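Local coordinates for putative oxidoreductase (Pseudomonas putida, PDB 3L6D), which probably works as an NADP-binding oxidoreductase built from a dinucleotide-binding domain and a helical C-terminal domain, at residues D11-G16 with R34-N39; T22-V27 with R132-R137; A68-L73 with V98-N103; S139-T144 with G162-L167. All blocks are in the same frame, centred on the assembly; numbering follows the deposited sequence.

Contact 1: D11-G16 with R34-N39; sequences DVSVIG and RVAIWN
Arg34 crosses Asp11 at about a right angle, and its atoms from CB to NH2 meet the carboxylate in turn. Its CB sits 3.5 Å from OD2 of Asp11 and its CG is almost as near; a bend about the CG-CD bond (chi3 -65°) turns the guanidinium in toward the acid. NE of Arg34 donates to Asp11 OD2 (3.2 Å), and at the tip NH2 of Arg34 donates to Asp11 OD1 (3.0 Å), a side-on salt bridge, one nitrogen for each oxygen. Both oxygens stay close to the guanidinium plane but are approached from above the carboxylate plane, the two groups being turned 56° apart. Arg34 N takes the anti lone pair of Asp11 OD2 in a nearly straight bond of 2.8 Å, so OD2 serves two donors. An alanine in place of Asp11 would remove both oxygens, with the salt bridge and the bond to Arg34 N, and would probably loosen the start of the strand pairing. Strands 12-15 and 35-38 run parallel, joined through helix 19-30 in the beta-alpha-beta crossover that opens a Rossmann fold. Val14 N donates to Ala36 O (2.9 Å), in a ladder ending with a weak bond from Gly16 N to Trp38 O. Branched Val12, Val14 and Val35 suit the face under helix 19-30. On the other face, toward helix 59-65, Ile15 CG2 meets the ring edge of Trp38 at CE3 (4.0 Å), while small Ser13 bonds through OG to Ala62 O. Gly16 has a phi of 101°, where a CB would jam against the preceding carbonyl; Asn39 OD1, beside Gly16 CA, accepts from Leu17 N.

Contact 2: T22-V27 with R132-R137; sequences TIMAQV and RNVGHR
The segment 132-137 presents a type II beta turn, Asn133 to His136, to one side of helix 19-30, closed by a 3.1 Å hydrogen bond from His136 N to Asn133 O. Val134, at the second position of the turn, points at the helix and makes the largest share of the contact. Its CG2 meets CG2 of Ile23 at 3.7 Å, the two side chains passing antiparallel to one another; this branch of Ile23 occupies the crowded position between its own backbone N and carbonyl carbon. The other branch of the valine, CG1, touches CG of Met24 (4.0 Å), whose chain crosses it at about a right angle and runs on, extended, to the selenium of this selenomethionine. One helical turn after Ile23, Val27 straddles the turn: its CG2 rests against Val134 O (3.5 Å) and its CG1 against Gly135 CA (3.8 Å). Glycine suits the third position of the turn: phi is positive (92°), and a CB would clash with Val27 CG1. Short beta-branched residues fit because the backbones come near; the meeting side chains are all apolar, though Val27 also rests on a carbonyl oxygen. Beyond them, the end of Met24 reaches Val72 and Tyr100, Arg132 forms a salt bridge with Asp221 of the second subunit, and the turn, in the loop joining strands 121-128 and 140-145, covers helix 19-30 beside the central sheet.

Contact 3: A68-L73 with V98-N103; sequences ATIFVL and VDYTTN
Backbone hydrogen bonds join strands 68-71 and 96-99 as parallel neighbours in the Rossmann sheet. Val98 N donates to Thr69 O at 2.8 Å, almost straight, and Phe71 N donates to Val98 O from above the carbonyl plane. Tyr100 N continues the ladder, approaching Phe71 O nearly along its C=O axis at 3.0 Å. Side-chain oxygens take over where the strands end. Thr101 OG1, anti to its own carbonyl carbon (chi1 -66°), accepts from Leu73 N at 2.7 Å, and an Asx turn, in which Asp99 OD1 accepts from Thr101 N at 3.1 Å, holds that threonine in position. The second carboxylate oxygen, OD2, is bonded to Tyr122 OH. Apolar contacts fill one face: CG2 of Ile70 meets the edge of the Tyr100 ring at CD2 (3.7 Å), and CG1 of Ile70 lies beside Val98 CB (4.2 Å). Helix 19-30 packs on Ile70 and Tyr100, which suits a branched aliphatic and a broad ring; the Tyr100 ring carries its OH on to a bond with His143 NE2. Threonine and aspartate thus stand in for strand partners, so that backbone N-H groups at the strand ends, Leu73 and Thr101, still find acceptors as the segments leave regular strand pairing.

Contact 4: S139-T144 with G162-L167; sequences SHSIHT and GHTVFL
Ser141 holds OG in the crowded position between its backbone N and carbonyl carbon (chi1 54°), while Thr164 carries OG1 anti to its backbone N (chi1 -163°), and these torsions set the hydroxyls 2.7 Å apart, Ser141 OG to Thr164 OG1, in a hydrogen bond. The threonine oxygen also bonds His143 ND1 at 2.9 Å, meeting the imidazole at its edge and in its plane; NE2 on the far side of that ring is taken by Tyr100 OH, so both ring nitrogens are engaged and the rotation of the ring is fixed. On the other face of the sheet His140 and His163 form an offset stack, centroids 4.5 Å apart and planes at 9°. CB of His163 sits over the centre of the His140 ring, 3.4 Å from its centroid, a CH-pi contact. An alanine in place of His140 would remove the ring that covers His163 and would probably leave that side chain less well ordered. Ile142 and Val165 lie side by side farther along this face. Backbone bonds run the length of the pair, His143 N to Val165 O being the shortest at 2.8 Å, and Thr144 OG1 adds a donor to Leu167 O (2.8 Å). Strands 140-145 and 163-166, linked through helices 147-152 and 154-157, form a parallel beta-alpha-beta pair at the border of the Rossmann-type sheet, just before the long helix 169-199.

Contacts 1, 3 and 4 pair strands of one mixed sheet, and contact 2 lies against it through helix 19-30. Contact 1 is followed along the chain by contact 3 and then contact 4; contact 2 crosses contact 1 and encloses contact 3. Centres of contacts 1 and 3 are about 11 Å apart, and adjacent strands 12-15 and 68-71 join them directly by backbone bonds. Contacts 1 and 4 do not touch, their centres about 21 Å apart. Met24 links contact 2 to contact 3, whereas Asn133 bonding Ser139 links it to contact 4. Contacts 2 and 4 also reach the second subunit, so the probable dinucleotide-binding domain connects its sheet to the dimer interface.

Contact 1: D11-G16 with R34-N39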
loop_
_atom_site.group_PDB
_atom_site.type_symbol
_atom_site.label_atom_id
_atom_site.label_comp_id
_atom_site.label_asym_id
_atom_site.label_seq_id
_atom_site.Cartn_x
_atom_site.Cartn_y
_atom_site.Cartn_z
ATOM N N ASP B 11 3.539 -2.776 38.264
ATOM C CA ASP B 11 3.196 -1.686 37.361
ATOM C C ASP B 11 1.954 -1.981 36.527
ATOM O O ASP B 11 1.244 -1.061 36.093
ATOM C CB ASP B 11 4.385 -1.460 36.441
ATOM C CG ASP B 11 5.592 -1.015 37.198
ATOM O OD1 ASP B 11 5.468 0.009 37.896
ATOM O OD2 ASP B 11 6.630 -1.690 37.117
ATOM N N VAL B 12 1.707 -3.258 36.280
ATOM C CA VAL B 12 0.665 -3.683 35.327
ATOM C C VAL B 12 0.374 -5.149 35.523
ATOM O O VAL B 12 1.273 -5.946 35.800
ATOM C CB VAL B 12 1.076 -3.408 33.850
ATOM C CG1 VAL B 12 2.382 -4.131 33.470
ATOM C CG2 VAL B 12 -0.089 -3.759 32.855
ATOM N N SER B 13 -0.893 -5.531 35.375
ATOM C CA SER B 13 -1.245 -6.941 35.441
ATOM C C SER B 13 -1.774 -7.273 34.049
ATOM O O SER B 13 -2.243 -6.378 33.340
ATOM C CB SER B 13 -2.363 -7.199 36.469
ATOM O OG SER B 13 -1.882 -6.961 37.801
ATOM N N VAL B 14 -1.653 -8.541 33.665
ATOM C CA VAL B 14 -2.140 -9.004 32.361
ATOM C C VAL B 14 -2.957 -10.258 32.613
ATOM O O VAL B 14 -2.483 -11.223 33.222
ATOM C CB VAL B 14 -0.962 -9.340 31.379
ATOM C CG1 VAL B 14 -1.515 -9.746 29.982
ATOM C CG2 VAL B 14 -0.046 -8.172 31.220
ATOM N N ILE B 15 -4.153 -10.227 32.100
ATOM C CA ILE B 15 -5.054 -11.300 32.266
ATOM C C ILE B 15 -5.438 -11.852 30.917
ATOM O O ILE B 15 -5.951 -11.195 30.063
ATOM C CB ILE B 15 -6.235 -10.830 33.027
ATOM C CG1 ILE B 15 -5.861 -10.658 34.468
ATOM C CG2 ILE B 15 -7.351 -11.773 32.891
ATOM C CD1 ILE B 15 -6.931 -10.224 35.238
ATOM N N GLY B 16 -5.165 -13.119 30.791
ATOM C CA GLY B 16 -5.334 -13.862 29.579
ATOM C C GLY B 16 -3.957 -13.976 28.997
ATOM O O GLY B 16 -3.323 -12.996 28.703
ATOM N N ARG B 34 7.239 -4.269 36.322
ATOM C CA ARG B 34 6.997 -5.335 37.250
ATOM C C ARG B 34 5.604 -5.793 36.815
ATOM O O ARG B 34 4.652 -4.964 36.813
ATOM C CB ARG B 34 6.932 -4.780 38.663
ATOM C CG ARG B 34 8.306 -4.192 39.165
ATOM C CD ARG B 34 8.102 -3.359 40.424
ATOM N NE ARG B 34 7.287 -2.155 40.170
ATOM C CZ ARG B 34 6.773 -1.371 41.123
ATOM N NH1 ARG B 34 6.973 -1.649 42.438
ATOM N NH2 ARG B 34 6.073 -0.293 40.774
ATOM N N VAL B 35 5.511 -7.042 36.376
ATOM C CA VAL B 35 4.237 -7.561 35.765
ATOM C C VAL B 35 3.653 -8.721 36.571
ATOM O O VAL B 35 4.355 -9.698 36.877
ATOM C CB VAL B 35 4.483 -8.046 34.303
ATOM C CG1 VAL B 35 3.133 -8.441 33.608
ATOM C CG2 VAL B 35 5.219 -6.989 33.442
ATOM N N ALA B 36 2.350 -8.638 36.864
ATOM C CA ALA B 36 1.656 -9.725 37.499
ATOM C C ALA B 36 0.671 -10.290 36.484
ATOM O O ALA B 36 0.183 -9.562 35.623
ATOM C CB ALA B 36 0.936 -9.228 38.766
ATOM N N ILE B 37 0.442 -11.600 36.551
ATOM C CA ILE B 37 -0.401 -12.287 35.535
ATOM C C ILE B 37 -1.353 -13.242 36.202
ATOM O O ILE B 37 -1.136 -13.711 37.356
ATOM C CB ILE B 37 0.446 -13.089 34.492
ATOM C CG1 ILE B 37 1.228 -14.213 35.215
ATOM C CG2 ILE B 37 1.382 -12.114 33.635
ATOM C CD1 ILE B 37 1.908 -15.191 34.275
ATOM N N TRP B 38 -2.413 -13.559 35.455
ATOM C CA TRP B 38 -3.320 -14.624 35.842
ATOM C C TRP B 38 -3.832 -15.202 34.545
ATOM O O TRP B 38 -4.038 -14.485 33.578
ATOM C CB TRP B 38 -4.510 -14.106 36.673
ATOM C CG TRP B 38 -5.501 -15.219 37.024
ATOM C CD1 TRP B 38 -5.490 -16.030 38.132
ATOM C CD2 TRP B 38 -6.605 -15.643 36.231
ATOM N NE1 TRP B 38 -6.546 -16.929 38.080
ATOM C CE2 TRP B 38 -7.243 -16.707 36.923
ATOM C CE3 TRP B 38 -7.131 -15.215 35.013
ATOM C CZ2 TRP B 38 -8.369 -17.364 36.409
ATOM C CZ3 TRP B 38 -8.251 -15.882 34.496
ATOM C CH2 TRP B 38 -8.850 -16.934 35.197
ATOM N N ASN B 39 -4.019 -16.513 34.543
ATOM C CA ASN B 39 -4.638 -17.186 33.455
ATOM C C ASN B 39 -5.114 -18.567 33.827
ATOM O O ASN B 39 -5.080 -18.965 34.994
ATOM C CB ASN B 39 -3.639 -17.372 32.344
ATOM C CG ASN B 39 -4.302 -17.529 31.034
ATOM O OD1 ASN B 39 -4.841 -16.574 30.510
ATOM N ND2 ASN B 39 -4.313 -18.743 30.507
#

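Contact 2: T22-V27 with R132-R137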
loop_
_atom_site.group_PDB
_atom_site.type_symbol
_atom_site.label_atom_id
_atom_site.label_comp_id
_atom_site.label_asym_id
_atom_site.label_seq_id
_atom_site.Cartn_x
_atom_site.Cartn_y
_atom_site.Cartn_z
ATOM N N THR B 22 0.422 -13.100 25.992
ATOM C CA THR B 22 1.773 -13.581 26.311
ATOM C C THR B 22 2.811 -12.620 25.767
ATOM O O THR B 22 3.743 -12.242 26.498
ATOM C CB THR B 22 2.027 -15.032 25.796
ATOM O OG1 THR B 22 1.094 -15.907 26.428
ATOM C CG2 THR B 22 3.456 -15.493 26.146
ATOM N N ILE B 23 2.665 -12.182 24.504
ATOM C CA ILE B 23 3.685 -11.265 23.987
ATOM C C ILE B 23 3.661 -9.903 24.663
ATOM O O ILE B 23 4.700 -9.300 24.875
ATOM C CB ILE B 23 3.792 -11.131 22.412
ATOM C CG1 ILE B 23 5.178 -10.540 22.018
ATOM C CG2 ILE B 23 2.802 -10.172 21.853
ATOM C CD1 ILE B 23 6.320 -11.517 22.021
HETATM N N MSE B 24 2.479 -9.417 24.990
HETATM C CA MSE B 24 2.386 -8.154 25.706
HETATM C C MSE B 24 3.112 -8.236 27.055
HETATM O O MSE B 24 3.933 -7.355 27.397
HETATM C CB MSE B 24 0.927 -7.790 25.884
HETATM C CG MSE B 24 0.301 -7.325 24.583
HETATM SE SE MSE B 24 -1.559 -6.815 24.915
HETATM C CE MSE B 24 -2.008 -5.877 23.227
ATOM N N ALA B 25 2.838 -9.294 27.807
ATOM C CA ALA B 25 3.540 -9.499 29.087
ATOM C C ALA B 25 5.064 -9.569 28.884
ATOM O O ALA B 25 5.810 -8.953 29.646
ATOM C CB ALA B 25 3.007 -10.726 29.837
ATOM N N GLN B 26 5.527 -10.325 27.887
ATOM C CA GLN B 26 6.985 -10.456 27.681
ATOM C C GLN B 26 7.615 -9.129 27.347
ATOM O O GLN B 26 8.671 -8.769 27.892
ATOM C CB GLN B 26 7.280 -11.458 26.549
ATOM C CG GLN B 26 6.984 -12.907 26.886
ATOM C CD GLN B 26 7.121 -13.847 25.676
ATOM O OE1 GLN B 26 7.620 -14.977 25.805
ATOM N NE2 GLN B 26 6.685 -13.391 24.504
ATOM N N VAL B 27 6.971 -8.378 26.444
ATOM C CA VAL B 27 7.493 -7.066 26.030
ATOM C C VAL B 27 7.597 -6.135 27.246
ATOM O O VAL B 27 8.663 -5.512 27.512
ATOM C CB VAL B 27 6.625 -6.464 24.852
ATOM C CG1 VAL B 27 6.683 -4.949 24.793
ATOM C CG2 VAL B 27 7.100 -7.053 23.527
ATOM N N ARG B 132 4.270 -10.220 16.504
ATOM C CA ARG B 132 5.720 -9.996 16.314
ATOM C C ARG B 132 6.133 -8.547 16.414
ATOM O O ARG B 132 7.299 -8.242 16.711
ATOM C CB ARG B 132 6.205 -10.593 14.977
ATOM C CG ARG B 132 5.605 -9.906 13.735
ATOM C CD ARG B 132 6.124 -10.549 12.437
ATOM N NE ARG B 132 5.658 -9.770 11.288
ATOM C CZ ARG B 132 4.574 -10.079 10.583
ATOM N NH1 ARG B 132 3.890 -11.174 10.883
ATOM N NH2 ARG B 132 4.189 -9.309 9.570
ATOM N N ASN B 133 5.198 -7.625 16.163
ATOM C CA ASN B 133 5.516 -6.201 16.281
ATOM C C ASN B 133 4.902 -5.466 17.503
ATOM O O ASN B 133 4.907 -4.229 17.590
ATOM C CB ASN B 133 5.172 -5.472 14.969
ATOM C CG ASN B 133 6.048 -5.931 13.831
ATOM O OD1 ASN B 133 7.282 -5.956 13.953
ATOM N ND2 ASN B 133 5.419 -6.336 12.731
ATOM N N VAL B 134 4.408 -6.239 18.457
ATOM C CA VAL B 134 4.020 -5.633 19.718
ATOM C C VAL B 134 5.314 -5.103 20.334
ATOM O O VAL B 134 6.352 -5.803 20.336
ATOM C CB VAL B 134 3.322 -6.674 20.633
ATOM C CG1 VAL B 134 3.159 -6.148 22.050
ATOM C CG2 VAL B 134 1.976 -7.049 20.069
ATOM N N GLY B 135 5.276 -3.871 20.824
ATOM C CA GLY B 135 6.466 -3.258 21.427
ATOM C C GLY B 135 7.303 -2.466 20.441
ATOM O O GLY B 135 8.156 -1.679 20.849
ATOM N N HIS B 136 7.039 -2.644 19.147
ATOM C CA HIS B 136 7.793 -1.945 18.093
ATOM C C HIS B 136 7.561 -0.434 18.181
ATOM O O HIS B 136 6.414 0.005 18.333
ATOM C CB HIS B 136 7.387 -2.445 16.685
ATOM C CG HIS B 136 8.451 -2.231 15.654
ATOM N ND1 HIS B 136 8.820 -0.980 15.215
ATOM C CD2 HIS B 136 9.272 -3.105 15.024
ATOM C CE1 HIS B 136 9.827 -1.086 14.360
ATOM N NE2 HIS B 136 10.119 -2.369 14.225
ATOM N N ARG B 137 8.652 0.329 18.090
ATOM C CA ARG B 137 8.644 1.808 18.012
ATOM C C ARG B 137 7.688 2.321 16.930
ATOM O O ARG B 137 7.081 3.382 17.108
ATOM C CB ARG B 137 10.043 2.361 17.680
ATOM C CG ARG B 137 11.001 2.554 18.883
ATOM C CD ARG B 137 12.495 2.579 18.426
ATOM N NE ARG B 137 12.582 2.921 17.002
ATOM C CZ ARG B 137 13.237 2.211 16.085
ATOM N NH1 ARG B 137 13.929 1.120 16.428
ATOM N NH2 ARG B 137 13.229 2.615 14.820
#

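Contact 3: A68-L73 with V98-N103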
loop_
_atom_site.group_PDB
_atom_site.type_symbol
_atom_site.label_atom_id
_atom_site.label_comp_id
_atom_site.label_asym_id
_atom_site.label_seq_id
_atom_site.Cartn_x
_atom_site.Cartn_y
_atom_site.Cartn_z
ATOM N N ALA B 68 -3.278 -0.773 36.774
ATOM C CA ALA B 68 -3.943 -1.089 35.495
ATOM C C ALA B 68 -3.808 -2.579 35.214
ATOM O O ALA B 68 -2.758 -3.176 35.479
ATOM C CB ALA B 68 -3.325 -0.313 34.354
ATOM N N THR B 69 -4.844 -3.147 34.603
ATOM C CA THR B 69 -4.804 -4.520 34.213
ATOM C C THR B 69 -5.152 -4.580 32.715
ATOM O O THR B 69 -6.138 -3.979 32.261
ATOM C CB THR B 69 -5.830 -5.375 35.002
ATOM O OG1 THR B 69 -5.473 -5.405 36.384
ATOM C CG2 THR B 69 -5.824 -6.797 34.486
ATOM N N ILE B 70 -4.337 -5.293 31.952
ATOM C CA ILE B 70 -4.606 -5.455 30.543
ATOM C C ILE B 70 -5.416 -6.750 30.367
ATOM O O ILE B 70 -4.999 -7.805 30.868
ATOM C CB ILE B 70 -3.282 -5.510 29.799
ATOM C CG1 ILE B 70 -2.639 -4.127 29.787
ATOM C CG2 ILE B 70 -3.451 -5.994 28.354
ATOM C CD1 ILE B 70 -1.236 -4.223 29.320
ATOM N N PHE B 71 -6.578 -6.677 29.697
ATOM C CA PHE B 71 -7.409 -7.872 29.410
ATOM C C PHE B 71 -7.225 -8.304 27.954
ATOM O O PHE B 71 -7.346 -7.494 27.046
ATOM C CB PHE B 71 -8.901 -7.591 29.533
ATOM C CG PHE B 71 -9.454 -7.627 30.915
ATOM C CD1 PHE B 71 -8.740 -7.166 31.991
ATOM C CD2 PHE B 71 -10.759 -8.019 31.108
ATOM C CE1 PHE B 71 -9.280 -7.179 33.287
ATOM C CE2 PHE B 71 -11.332 -8.029 32.380
ATOM C CZ PHE B 71 -10.578 -7.605 33.483
ATOM N N VAL B 72 -6.911 -9.575 27.731
ATOM C CA VAL B 72 -6.769 -10.070 26.374
ATOM C C VAL B 72 -7.354 -11.473 26.395
ATOM O O VAL B 72 -6.655 -12.443 26.637
ATOM C CB VAL B 72 -5.290 -10.117 25.858
ATOM C CG1 VAL B 72 -5.296 -10.054 24.334
ATOM C CG2 VAL B 72 -4.423 -9.017 26.410
ATOM N N LEU B 73 -8.648 -11.562 26.152
ATOM C CA LEU B 73 -9.384 -12.800 26.414
ATOM C C LEU B 73 -9.954 -13.352 25.129
ATOM O O LEU B 73 -9.869 -12.693 24.093
ATOM C CB LEU B 73 -10.495 -12.545 27.422
ATOM C CG LEU B 73 -9.961 -12.199 28.824
ATOM C CD1 LEU B 73 -11.032 -11.506 29.639
ATOM C CD2 LEU B 73 -9.412 -13.410 29.567
ATOM N N VAL B 98 -7.602 -2.135 30.723
ATOM C CA VAL B 98 -7.292 -1.850 29.292
ATOM C C VAL B 98 -7.632 -3.101 28.466
ATOM O O VAL B 98 -6.946 -4.126 28.578
ATOM C CB VAL B 98 -5.800 -1.432 29.115
ATOM C CG1 VAL B 98 -5.535 -0.954 27.647
ATOM C CG2 VAL B 98 -5.449 -0.315 30.082
ATOM N N ASP B 99 -8.717 -3.025 27.694
ATOM C CA ASP B 99 -9.357 -4.176 27.084
ATOM C C ASP B 99 -8.990 -4.270 25.622
ATOM O O ASP B 99 -9.497 -3.484 24.802
ATOM C CB ASP B 99 -10.891 -4.012 27.230
ATOM C CG ASP B 99 -11.683 -5.236 26.799
ATOM O OD1 ASP B 99 -11.108 -6.286 26.416
ATOM O OD2 ASP B 99 -12.918 -5.140 26.869
ATOM N N TYR B 100 -8.095 -5.219 25.300
ATOM C CA TYR B 100 -7.731 -5.505 23.903
ATOM C C TYR B 100 -8.534 -6.669 23.264
ATOM O O TYR B 100 -8.234 -7.039 22.137
ATOM C CB TYR B 100 -6.228 -5.781 23.772
ATOM C CG TYR B 100 -5.378 -4.584 24.039
ATOM C CD1 TYR B 100 -5.142 -3.639 23.056
ATOM C CD2 TYR B 100 -4.806 -4.380 25.293
ATOM C CE1 TYR B 100 -4.350 -2.515 23.293
ATOM C CE2 TYR B 100 -4.039 -3.249 25.546
ATOM C CZ TYR B 100 -3.825 -2.323 24.552
ATOM O OH TYR B 100 -3.062 -1.216 24.783
ATOM N N THR B 101 -9.517 -7.228 23.975
ATOM C CA THR B 101 -10.276 -8.422 23.519
ATOM C C THR B 101 -11.215 -7.980 22.404
ATOM O O THR B 101 -11.922 -6.999 22.573
ATOM C CB THR B 101 -11.153 -9.011 24.629
ATOM O OG1 THR B 101 -10.350 -9.535 25.687
ATOM C CG2 THR B 101 -12.061 -10.157 24.093
ATOM N N THR B 102 -11.225 -8.691 21.273
ATOM C CA THR B 102 -12.196 -8.389 20.194
ATOM C C THR B 102 -13.663 -8.661 20.547
ATOM O O THR B 102 -14.041 -9.744 21.012
ATOM C CB THR B 102 -11.836 -9.084 18.893
ATOM O OG1 THR B 102 -10.442 -8.887 18.658
ATOM C CG2 THR B 102 -12.638 -8.483 17.742
ATOM N N ASN B 103 -14.480 -7.685 20.179
ATOM C CA ASN B 103 -15.687 -7.295 20.857
ATOM C C ASN B 103 -16.670 -6.900 19.749
ATOM O O ASN B 103 -16.237 -6.495 18.660
ATOM C CB ASN B 103 -15.273 -6.055 21.703
ATOM C CG ASN B 103 -16.403 -5.438 22.492
ATOM O OD1 ASN B 103 -16.827 -4.310 22.197
ATOM N ND2 ASN B 103 -16.851 -6.127 23.541
#

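Contact 4: S139-T144 with G162-L167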
loop_
_atom_site.group_PDB
_atom_site.type_symbol
_atom_site.label_atom_id
_atom_site.label_comp_id
_atom_site.label_asym_id
_atom_site.label_seq_id
_atom_site.Cartn_x
_atom_site.Cartn_y
_atom_site.Cartn_z
ATOM N N SER B 139 4.998 0.565 15.574
ATOM C CA SER B 139 3.609 0.032 15.669
ATOM C C SER B 139 2.615 1.075 16.188
ATOM O O SER B 139 2.981 1.965 16.986
ATOM C CB SER B 139 3.571 -1.220 16.560
ATOM O OG SER B 139 4.171 -2.332 15.875
ATOM N N HIS B 140 1.356 0.963 15.763
ATOM C CA HIS B 140 0.353 1.921 16.196
ATOM C C HIS B 140 -0.761 1.201 16.981
ATOM O O HIS B 140 -1.004 0.009 16.765
ATOM C CB HIS B 140 -0.275 2.683 15.006
ATOM C CG HIS B 140 0.560 3.803 14.468
ATOM N ND1 HIS B 140 0.185 5.127 14.562
ATOM C CD2 HIS B 140 1.721 3.790 13.768
ATOM C CE1 HIS B 140 1.100 5.886 13.983
ATOM N NE2 HIS B 140 2.045 5.098 13.493
ATOM N N SER B 141 -1.390 1.917 17.934
ATOM C CA SER B 141 -2.593 1.419 18.592
ATOM C C SER B 141 -3.617 2.536 18.626
ATOM O O SER B 141 -3.262 3.680 18.483
ATOM C CB SER B 141 -2.291 0.942 20.033
ATOM O OG SER B 141 -1.649 2.007 20.728
ATOM N N ILE B 142 -4.880 2.189 18.837
ATOM C CA ILE B 142 -5.947 3.170 18.991
ATOM C C ILE B 142 -6.603 2.851 20.325
ATOM O O ILE B 142 -6.771 1.692 20.627
ATOM C CB ILE B 142 -7.011 2.943 17.867
ATOM C CG1 ILE B 142 -6.423 3.248 16.485
ATOM C CG2 ILE B 142 -8.241 3.820 18.119
ATOM C CD1 ILE B 142 -7.201 2.544 15.335
ATOM N N HIS B 143 -6.930 3.861 21.136
ATOM C CA HIS B 143 -7.603 3.641 22.419
ATOM C C HIS B 143 -8.827 4.513 22.511
ATOM O O HIS B 143 -8.891 5.575 21.859
ATOM C CB HIS B 143 -6.629 3.964 23.572
ATOM C CG HIS B 143 -5.530 2.954 23.713
ATOM N ND1 HIS B 143 -4.284 3.113 23.126
ATOM C CD2 HIS B 143 -5.503 1.752 24.336
ATOM C CE1 HIS B 143 -3.541 2.050 23.387
ATOM N NE2 HIS B 143 -4.262 1.210 24.119
ATOM N N THR B 144 -9.840 4.049 23.255
ATOM C CA THR B 144 -11.066 4.811 23.419
ATOM C C THR B 144 -11.607 4.485 24.829
ATOM O O THR B 144 -10.963 3.721 25.554
ATOM C CB THR B 144 -12.106 4.517 22.279
ATOM O OG1 THR B 144 -13.184 5.451 22.378
ATOM C CG2 THR B 144 -12.649 3.114 22.313
ATOM N N GLY B 162 4.592 1.940 19.856
ATOM C CA GLY B 162 5.203 3.244 19.976
ATOM C C GLY B 162 4.323 4.447 19.691
ATOM O O GLY B 162 4.552 5.509 20.248
ATOM N N HIS B 163 3.327 4.308 18.831
ATOM C CA HIS B 163 2.502 5.459 18.494
ATOM C C HIS B 163 1.100 5.094 18.946
ATOM O O HIS B 163 0.670 3.972 18.739
ATOM C CB HIS B 163 2.473 5.713 16.979
ATOM C CG HIS B 163 3.814 6.061 16.392
ATOM N ND1 HIS B 163 4.270 7.363 16.264
ATOM C CD2 HIS B 163 4.794 5.270 15.900
ATOM C CE1 HIS B 163 5.470 7.349 15.708
ATOM N NE2 HIS B 163 5.809 6.095 15.479
ATOM N N THR B 164 0.429 5.997 19.635
ATOM C CA THR B 164 -0.930 5.707 20.042
ATOM C C THR B 164 -1.821 6.923 19.829
ATOM O O THR B 164 -1.329 8.027 19.684
ATOM C CB THR B 164 -1.024 5.120 21.463
ATOM O OG1 THR B 164 -2.332 4.511 21.590
ATOM C CG2 THR B 164 -0.803 6.204 22.545
ATOM N N VAL B 165 -3.125 6.717 19.723
ATOM C CA VAL B 165 -4.032 7.859 19.603
ATOM C C VAL B 165 -5.295 7.490 20.410
ATOM O O VAL B 165 -5.730 6.335 20.415
ATOM C CB VAL B 165 -4.336 8.203 18.090
ATOM C CG1 VAL B 165 -5.133 7.037 17.397
ATOM C CG2 VAL B 165 -5.113 9.492 17.971
ATOM N N PHE B 166 -5.833 8.454 21.138
ATOM C CA PHE B 166 -7.133 8.283 21.734
ATOM C C PHE B 166 -8.152 9.014 20.861
ATOM O O PHE B 166 -7.986 10.193 20.505
ATOM C CB PHE B 166 -7.129 8.825 23.184
ATOM C CG PHE B 166 -8.427 8.602 23.912
ATOM C CD1 PHE B 166 -8.580 7.510 24.769
ATOM C CD2 PHE B 166 -9.493 9.481 23.743
ATOM C CE1 PHE B 166 -9.760 7.301 25.431
ATOM C CE2 PHE B 166 -10.701 9.258 24.399
ATOM C CZ PHE B 166 -10.836 8.174 25.224
ATOM N N LEU B 167 -9.237 8.317 20.553
ATOM C CA LEU B 167 -10.370 8.926 19.919
ATOM C C LEU B 167 -11.613 8.597 20.761
ATOM O O LEU B 167 -11.655 7.537 21.413
ATOM C CB LEU B 167 -10.546 8.339 18.495
ATOM C CG LEU B 167 -9.421 8.678 17.517
ATOM C CD1 LEU B 167 -9.567 7.808 16.287
ATOM C CD2 LEU B 167 -9.536 10.165 17.184
#